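Local coordinates for protein NAD nucleotidase (Haemophilus influenzae, PDB 3ZTV) that degrades NAD to adenosine and nicotinamide riboside, acting as a zinc-dependent periplasmic 5'-nucleotidase and NAD pyrophosphatase of broad specificity, at residues 158-163 with 177-182; 255-260 with 281-286. All coordinates share one frame; numbering follows the deposited sequence.

Contact 1: 158-163 with 177-182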
loop_
_atom_site.group_PDB
_atom_site.type_symbol
_atom_site.label_atom_id
_atom_site.label_comp_id
_atom_site.label_asym_id
_atom_site.label_seq_id
_atom_site.Cartn_x
_atom_site.Cartn_y
_atom_site.Cartn_z
ATOM N N LEU A 158 6.259 11.807 -9.128
ATOM C CA LEU A 158 6.206 10.435 -8.616
ATOM C C LEU A 158 7.476 9.665 -8.967
ATOM O O LEU A 158 7.989 9.799 -10.083
ATOM C CB LEU A 158 4.983 9.698 -9.194
ATOM C CG LEU A 158 4.402 8.522 -8.396
ATOM C CD1 LEU A 158 3.667 9.003 -7.151
ATOM C CD2 LEU A 158 3.450 7.703 -9.277
ATOM N N ASP A 159 7.945 8.828 -8.042
ATOM C CA ASP A 159 9.134 7.999 -8.267
ATOM C C ASP A 159 8.813 6.520 -8.174
ATOM O O ASP A 159 7.825 6.112 -7.552
ATOM C CB ASP A 159 10.198 8.333 -7.216
ATOM C CG ASP A 159 11.640 8.124 -7.705
ATOM O OD1 ASP A 159 11.894 7.491 -8.758
ATOM O OD2 ASP A 159 12.557 8.609 -6.985
ATOM N N THR A 160 9.638 5.714 -8.824
ATOM C CA THR A 160 9.607 4.278 -8.635
ATOM C C THR A 160 10.080 3.933 -7.214
ATOM O O THR A 160 11.044 4.525 -6.704
ATOM C CB THR A 160 10.437 3.571 -9.718
ATOM O OG1 THR A 160 10.232 2.155 -9.621
ATOM C CG2 THR A 160 11.945 3.924 -9.646
ATOM N N VAL A 161 9.390 3.007 -6.553
ATOM C CA VAL A 161 9.635 2.719 -5.137
ATOM C C VAL A 161 10.653 1.597 -4.908
ATOM O O VAL A 161 11.774 1.859 -4.454
ATOM C CB VAL A 161 8.321 2.451 -4.363
ATOM C CG1 VAL A 161 8.627 2.006 -2.944
ATOM C CG2 VAL A 161 7.452 3.711 -4.358
ATOM N N ASN A 162 10.272 0.356 -5.198
ATOM C CA ASN A 162 11.135 -0.789 -4.905
ATOM C C ASN A 162 12.524 -0.662 -5.541
ATOM O O ASN A 162 13.541 -0.928 -4.906
ATOM C CB ASN A 162 10.483 -2.105 -5.348
ATOM C CG ASN A 162 9.247 -2.457 -4.539
ATOM O OD1 ASN A 162 9.052 -1.974 -3.426
ATOM N ND2 ASN A 162 8.416 -3.326 -5.098
ATOM N N LYS A 163 12.569 -0.250 -6.800
ATOM C CA LYS A 163 13.839 -0.118 -7.505
ATOM C C LYS A 163 14.777 0.881 -6.808
ATOM O O LYS A 163 15.990 0.653 -6.704
ATOM C CB LYS A 163 13.597 0.290 -8.962
ATOM C CG LYS A 163 14.875 0.428 -9.772
ATOM C CD LYS A 163 14.581 0.761 -11.226
ATOM C CE LYS A 163 13.944 -0.410 -11.965
ATOM N NZ LYS A 163 13.902 -0.154 -13.440
ATOM N N TYR A 177 6.278 5.830 -0.594
ATOM C CA TYR A 177 4.883 5.390 -0.598
ATOM C C TYR A 177 4.471 4.817 -1.954
ATOM O O TYR A 177 4.974 5.226 -3.010
ATOM C CB TYR A 177 3.977 6.542 -0.139
ATOM C CG TYR A 177 4.292 6.890 1.297
ATOM C CD1 TYR A 177 3.688 6.201 2.346
ATOM C CD2 TYR A 177 5.256 7.844 1.615
ATOM C CE1 TYR A 177 4.006 6.483 3.668
ATOM C CE2 TYR A 177 5.579 8.132 2.931
ATOM C CZ TYR A 177 4.956 7.448 3.952
ATOM O OH TYR A 177 5.300 7.726 5.263
ATOM N N ASP A 178 3.546 3.858 -1.906
ATOM C CA ASP A 178 3.058 3.171 -3.092
ATOM C C ASP A 178 2.685 4.115 -4.225
ATOM O O ASP A 178 1.993 5.119 -4.015
ATOM C CB ASP A 178 1.849 2.311 -2.725
ATOM C CG ASP A 178 1.337 1.516 -3.897
ATOM O OD1 ASP A 178 2.029 0.569 -4.324
ATOM O OD2 ASP A 178 0.233 1.833 -4.386
ATOM N N GLU A 179 3.142 3.780 -5.429
ATOM C CA GLU A 179 2.899 4.605 -6.613
ATOM C C GLU A 179 1.410 4.789 -6.927
ATOM O O GLU A 179 0.950 5.915 -7.113
ATOM C CB GLU A 179 3.605 4.015 -7.849
ATOM C CG GLU A 179 5.147 3.894 -7.756
ATOM C CD GLU A 179 5.634 2.523 -7.280
ATOM O OE1 GLU A 179 4.872 1.820 -6.556
ATOM O OE2 GLU A 179 6.788 2.148 -7.633
ATOM N N ILE A 180 0.666 3.684 -7.020
ATOM C CA ILE A 180 -0.765 3.756 -7.340
ATOM C C ILE A 180 -1.546 4.507 -6.262
ATOM O O ILE A 180 -2.326 5.417 -6.573
ATOM C CB ILE A 180 -1.361 2.346 -7.564
ATOM C CG1 ILE A 180 -0.788 1.748 -8.854
ATOM C CG2 ILE A 180 -2.893 2.387 -7.589
ATOM C CD1 ILE A 180 -1.127 0.291 -9.080
ATOM N N ALA A 181 -1.349 4.149 -4.997
ATOM C CA ALA A 181 -2.083 4.832 -3.936
ATOM C C ALA A 181 -1.774 6.321 -3.912
ATOM O O ALA A 181 -2.663 7.158 -3.792
ATOM C CB ALA A 181 -1.809 4.207 -2.574
ATOM N N THR A 182 -0.502 6.673 -4.022
ATOM C CA THR A 182 -0.146 8.085 -3.983
ATOM C C THR A 182 -0.788 8.852 -5.136
ATOM O O THR A 182 -1.314 9.953 -4.948
ATOM C CB THR A 182 1.390 8.310 -3.972
ATOM O OG1 THR A 182 1.959 7.683 -2.811
ATOM C CG2 THR A 182 1.714 9.808 -3.991
HETATM O O HOH W 1 7.105 1.330 -10.350
HETATM O O HOH W 2 7.833 -0.224 -6.821
#

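Contact 2: 255-260 with 281-286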
loop_
_atom_site.group_PDB
_atom_site.type_symbol
_atom_site.label_atom_id
_atom_site.label_comp_id
_atom_site.label_asym_id
_atom_site.label_seq_id
_atom_site.Cartn_x
_atom_site.Cartn_y
_atom_site.Cartn_z
ATOM N N ASN A 255 -13.255 5.499 -14.687
ATOM C CA ASN A 255 -14.378 6.400 -14.921
ATOM C C ASN A 255 -14.730 6.555 -16.397
ATOM O O ASN A 255 -15.758 7.161 -16.729
ATOM C CB ASN A 255 -14.119 7.766 -14.283
ATOM C CG ASN A 255 -14.268 7.728 -12.777
ATOM O OD1 ASN A 255 -14.717 6.725 -12.226
ATOM N ND2 ASN A 255 -13.893 8.811 -12.105
ATOM N N GLY A 256 -13.894 6.009 -17.277
ATOM C CA GLY A 256 -14.146 6.056 -18.704
ATOM C C GLY A 256 -13.480 7.222 -19.412
ATOM O O GLY A 256 -13.656 7.380 -20.614
ATOM N N GLU A 257 -12.698 8.031 -18.689
ATOM C CA GLU A 257 -12.024 9.187 -19.296
ATOM C C GLU A 257 -10.689 8.787 -19.933
ATOM O O GLU A 257 -10.045 7.847 -19.482
ATOM C CB GLU A 257 -11.817 10.287 -18.249
ATOM C CG GLU A 257 -13.109 10.654 -17.494
ATOM C CD GLU A 257 -14.252 11.041 -18.400
ATOM O OE1 GLU A 257 -14.505 10.349 -19.409
ATOM O OE2 GLU A 257 -14.926 12.050 -18.092
ATOM N N PRO A 258 -10.282 9.483 -21.002
ATOM C CA PRO A 258 -8.999 9.148 -21.641
ATOM C C PRO A 258 -7.804 9.529 -20.775
ATOM O O PRO A 258 -7.858 10.521 -20.048
ATOM C CB PRO A 258 -9.006 9.968 -22.941
ATOM C CG PRO A 258 -10.001 11.068 -22.716
ATOM C CD PRO A 258 -11.004 10.563 -21.703
ATOM N N VAL A 259 -6.755 8.715 -20.847
ATOM C CA VAL A 259 -5.475 8.999 -20.206
ATOM C C VAL A 259 -4.385 8.750 -21.243
ATOM O O VAL A 259 -4.390 7.709 -21.914
ATOM C CB VAL A 259 -5.214 8.065 -18.998
ATOM C CG1 VAL A 259 -3.930 8.489 -18.255
ATOM C CG2 VAL A 259 -6.414 8.021 -18.024
ATOM N N PHE A 260 -3.434 9.673 -21.343
ATOM C CA PHE A 260 -2.327 9.535 -22.295
ATOM C C PHE A 260 -1.018 9.298 -21.550
ATOM O O PHE A 260 -0.786 9.906 -20.507
ATOM C CB PHE A 260 -2.259 10.772 -23.190
ATOM C CG PHE A 260 -3.505 10.965 -23.996
ATOM C CD1 PHE A 260 -3.682 10.269 -25.182
ATOM C CD2 PHE A 260 -4.534 11.774 -23.541
ATOM C CE1 PHE A 260 -4.854 10.402 -25.925
ATOM C CE2 PHE A 260 -5.713 11.915 -24.285
ATOM C CZ PHE A 260 -5.866 11.231 -25.472
ATOM N N GLU A 281 -14.592 20.505 -18.949
ATOM C CA GLU A 281 -14.693 19.489 -17.903
ATOM C C GLU A 281 -13.359 18.773 -17.643
ATOM O O GLU A 281 -13.285 17.884 -16.793
ATOM C CB GLU A 281 -15.789 18.473 -18.249
ATOM C CG GLU A 281 -17.196 19.065 -18.382
ATOM C CD GLU A 281 -17.439 19.766 -19.715
ATOM O OE1 GLU A 281 -16.728 19.478 -20.705
ATOM O OE2 GLU A 281 -18.357 20.613 -19.771
ATOM N N GLY A 282 -12.318 19.142 -18.383
ATOM C CA GLY A 282 -10.988 18.618 -18.119
ATOM C C GLY A 282 -10.679 17.309 -18.825
ATOM O O GLY A 282 -9.797 16.561 -18.384
ATOM N N ILE A 283 -11.382 17.024 -19.921
ATOM C CA ILE A 283 -11.087 15.841 -20.728
ATOM C C ILE A 283 -10.031 16.187 -21.785
ATOM O O ILE A 283 -10.183 17.168 -22.514
ATOM C CB ILE A 283 -12.354 15.310 -21.416
ATOM C CG1 ILE A 283 -13.423 14.956 -20.373
ATOM C CG2 ILE A 283 -12.010 14.124 -22.317
ATOM C CD1 ILE A 283 -12.998 13.883 -19.398
ATOM N N ALA A 284 -8.946 15.409 -21.841
ATOM C CA ALA A 284 -7.836 15.682 -22.756
ATOM C C ALA A 284 -8.042 15.052 -24.132
ATOM O O ALA A 284 -8.504 13.921 -24.240
ATOM C CB ALA A 284 -6.521 15.188 -22.145
ATOM N N SER A 285 -7.651 15.798 -25.166
ATOM C CA SER A 285 -7.562 15.289 -26.533
ATOM C C SER A 285 -6.244 15.755 -27.137
ATOM O O SER A 285 -5.696 16.786 -26.735
ATOM C CB SER A 285 -8.730 15.787 -27.380
ATOM O OG SER A 285 -8.814 17.190 -27.331
ATOM N N ILE A 286 -5.751 14.999 -28.111
ATOM C CA ILE A 286 -4.444 15.257 -28.713
ATOM C C ILE A 286 -4.551 16.092 -29.992
ATOM O O ILE A 286 -5.324 15.766 -30.893
ATOM C CB ILE A 286 -3.722 13.930 -29.026
ATOM C CG1 ILE A 286 -3.585 13.085 -27.751
ATOM C CG2 ILE A 286 -2.358 14.196 -29.682
ATOM C CD1 ILE A 286 -3.012 13.847 -26.559
HETATM O O HOH W 3 -8.827 13.207 -19.982
#

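Contact 1: 158-163 with 177-182
In the calcineurin-like phosphoesterase domain, Glu179, in the first turn of helix 179-191, reaches the loop that leaves strand 151-159, where it meets Val161. Val161 N donates to Glu179 OE2 (2.9 Å, 153° at the hydrogen), approaching from above the carboxylate plane, 50° out of it. The glutamate chain is bent at chi2 (94°), which swings CD from the helix toward the loop. Two waters also donate to OE2, and one of them accepts from Asn162 N at 3.0 Å, so three bonds grip this one oxygen and a water relays it to the start of helix 162-167. The Val161 CG2 methyl packs against the carboxylate carbon, 3.6 Å from Glu179 CD. Leu158 crosses Glu179 at about a right angle and makes an apolar contact beyond it, setting CD1 3.8 Å from Thr182 CG2. Thr160, whose side chain lies about 5 Å from a bound zinc ion, runs alongside the glutamate. Asp178 is the N-cap, its OD2 accepting from Ala181 N. At the helix start, Thr182 N and Thr182 OG1 reach Asp178 O from opposite faces of its plane, OG1 at 2.8 Å.

Contact 2: 255-260 with 281-286
Phe260 and Ile286 meet where strands 258-263 and 284-295 face each other, one from each of the two sheets that form the beta-sandwich of the metallophosphoesterase fold. The axes of strands 258-260 and 284-286 cross at 55°, 7.4 Å apart at their closest, and no direct hydrogen bond links the segments. The tight part is the phenyl ring. Ile286 CD1 sits over its centre in a CH-pi contact, 3.7 Å from the centroid and only 3° off the normal, while Ile286 CG1 comes to 3.5 Å from Phe260 CE1. At the ring's edge, in plane, Ala284 O lies 3.4 Å from Phe260 CE2. The other end is more open to solvent: Pro258 CG touches Ile283 CG2 at 3.7 Å, and the bent Glu257 side chain crosses Ile283 at about a right angle, with a close methyl-to-oxygen approach of 3.0 Å between Ile283 CD1 and Glu257 OE2. Between these ends a water lies within hydrogen-bonding distance of Pro258 O and accepts from Ala284 N. Glu257 OE2 also forms a long, weak ion pair with Lys132 of the second subunit. Strand 249-252 borders the first segment, with Glu250 against Pro258 and Phe260, whereas strand 270-278 flanks the second, placing Val276 and Phe278 by Ala284 and Leu274 by Ile286.

How the contacts relate
Contacts 1 and 2 follow each other along the chain, the first closing before the second opens, and their centres lie 23 Å apart with nearest atoms about 12 Å apart. The six-stranded mixed sheet joins them: strand 151-159 of contact 1 and strand 258-263 of contact 2 both belong to it, separated by strands 198-203 and 221-224. Contact 1 packs the start of helix 179-191 against Leu158 and the loop after strand 151-159, close to the zinc site, whereas contact 2 ties the sheet to the seven-stranded one and lies away from the annotated sites. Both also touch the second subunit, through residues outside the shared sheet.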